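Lmo0741 protein (Listeria monocytogenes, PDB 4R1H) probably binds DNA through a winged helix-turn-helix domain as a GntR-family transcriptional regulator. Local coordinates at residues 106-109 against 110-114. Sequence-based numbering, arbitrary orientation. Where two conformers were deposited one is given.
Sequences INKE and KIIAW
N107 caps the start of helix 108-117: its OD1 accepts from K110 N at 2.9 Å, with the donor almost straight out from the side-chain carbonyl (176°). Asparagine suits this N-cap because its short amide reaches forward to a first-turn N-H that has no earlier helical carbonyl to meet; CG lies between the backbone N and carbonyl carbon (chi1 72°), which swings OD1 round to that N-H. Its backbone O takes I111 N at 2.9 Å, and the helical ladder continues with I112 N to K108 O and A113 N to E109 O. Just before the cap, I106 lays its CG2 methyl against the aliphatic stem of K110, 3.6 Å from CG, and meets I111 CG1 at 3.8 Å, the hydrophobic staple between the residue before the N-cap and the fourth residue after it. The stem of K108 crosses I112, one turn further along the helix, CG to CD1 4.0 Å, while bends along the chain carry its ammonium to the second subunit, where V115 O and V118 O accept from NZ. Branched, apolar I111 fits the buried face, packing on F97 and M101 of helix 79-103. The short helix thus folds back beside that long one, and I112 packs on K116 and W114 on A90, both of the second subunit.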
loop_
_atom_site.group_PDB
_atom_site.type_symbol
_atom_site.label_atom_id
_atom_site.label_comp_id
_atom_site.label_asym_id
_atom_site.label_seq_id
_atom_site.Cartn_x
_atom_site.Cartn_y
_atom_site.Cartn_z
ATOM N N ILE A 106 -2.110 15.889 5.218
ATOM C CA ILE A 106 -3.521 15.920 4.880
ATOM C C ILE A 106 -4.299 15.521 6.059
ATOM O O ILE A 106 -4.150 14.374 6.542
ATOM C CB ILE A 106 -3.814 14.996 3.604
ATOM C CG1 ILE A 106 -2.921 15.399 2.415
ATOM C CG2 ILE A 106 -5.305 15.025 3.280
ATOM C CD1 ILE A 106 -3.093 14.488 1.207
ATOM N N ASN A 107 -5.174 16.400 6.570
ATOM C CA ASN A 107 -5.929 16.144 7.776
ATOM C C ASN A 107 -7.101 15.223 7.581
ATOM O O ASN A 107 -7.397 14.855 6.437
ATOM C CB ASN A 107 -6.332 17.446 8.494
ATOM C CG ASN A 107 -7.416 18.231 7.770
ATOM O OD1 ASN A 107 -8.209 17.651 7.004
ATOM N ND2 ASN A 107 -7.566 19.532 8.103
ATOM N N LYS A 108 -7.654 14.719 8.669
ATOM C CA LYS A 108 -8.680 13.662 8.550
ATOM C C LYS A 108 -9.858 14.105 7.692
ATOM O O LYS A 108 -10.399 13.324 6.917
ATOM C CB LYS A 108 -9.181 13.224 9.934
ATOM C CG LYS A 108 -10.249 12.155 9.951
ATOM C CD LYS A 108 -9.816 10.881 9.194
ATOM C CE LYS A 108 -9.109 9.849 10.045
ATOM N NZ LYS A 108 -9.958 9.405 11.089
ATOM N N GLU A 109 -10.326 15.342 7.879
ATOM C CA GLU A 109 -11.410 15.806 7.065
ATOM C C GLU A 109 -11.088 15.757 5.605
ATOM O O GLU A 109 -11.964 15.399 4.771
ATOM C CB GLU A 109 -11.872 17.204 7.517
ATOM C CG GLU A 109 -12.666 17.121 8.798
ATOM C CD GLU A 109 -13.977 16.344 8.656
ATOM O OE1 GLU A 109 -14.246 15.407 9.467
ATOM O OE2 GLU A 109 -14.733 16.616 7.692
ATOM N N LYS A 110 -9.888 16.148 5.240
ATOM C CA LYS A 110 -9.530 16.139 3.826
ATOM C C LYS A 110 -9.285 14.724 3.287
ATOM O O LYS A 110 -9.475 14.463 2.109
ATOM C CB LYS A 110 -8.283 16.964 3.618
ATOM C CG LYS A 110 -7.957 17.118 2.161
ATOM C CD LYS A 110 -7.034 18.292 1.915
ATOM C CE LYS A 110 -6.516 18.191 0.531
ATOM N NZ LYS A 110 -7.628 18.391 -0.413
ATOM N N ILE A 111 -8.847 13.812 4.155
ATOM C CA ILE A 111 -8.753 12.373 3.792
ATOM C C ILE A 111 -10.134 11.823 3.436
ATOM O O ILE A 111 -10.326 11.156 2.410
ATOM C CB ILE A 111 -8.097 11.510 4.906
ATOM C CG1 ILE A 111 -6.674 11.948 5.137
ATOM C CG2 ILE A 111 -8.111 10.000 4.506
ATOM C CD1 ILE A 111 -5.987 11.346 6.352
ATOM N N ILE A 112 -11.136 12.135 4.275
ATOM C CA ILE A 112 -12.513 11.749 4.025
ATOM C C ILE A 112 -12.989 12.331 2.712
ATOM O O ILE A 112 -13.600 11.622 1.947
ATOM C CB ILE A 112 -13.442 12.133 5.194
ATOM C CG1 ILE A 112 -13.085 11.270 6.432
ATOM C CG2 ILE A 112 -14.886 11.942 4.814
ATOM C CD1 ILE A 112 -13.571 11.847 7.731
ATOM N N ALA A 113 -12.673 13.601 2.447
ATOM C CA ALA A 113 -13.078 14.238 1.193
ATOM C C ALA A 113 -12.471 13.536 -0.030
ATOM O O ALA A 113 -13.142 13.350 -1.034
ATOM C CB ALA A 113 -12.729 15.738 1.193
ATOM N N TRP A 114 -11.212 13.123 0.082
ATOM C CA TRP A 114 -10.520 12.357 -0.997
ATOM C C TRP A 114 -11.229 11.069 -1.294
ATOM O O TRP A 114 -11.535 10.711 -2.438
ATOM C CB TRP A 114 -9.050 12.129 -0.618
ATOM C CG TRP A 114 -8.066 13.141 -1.196
ATOM C CD1 TRP A 114 -7.458 14.151 -0.589
ATOM C CD2 TRP A 114 -7.772 13.272 -2.583
ATOM N NE1 TRP A 114 -6.698 14.885 -1.504
ATOM C CE2 TRP A 114 -6.897 14.356 -2.730
ATOM C CE3 TRP A 114 -8.168 12.552 -3.714
ATOM C CZ2 TRP A 114 -6.416 14.744 -3.990
ATOM C CZ3 TRP A 114 -7.676 12.920 -4.941
ATOM C CH2 TRP A 114 -6.830 14.019 -5.056
#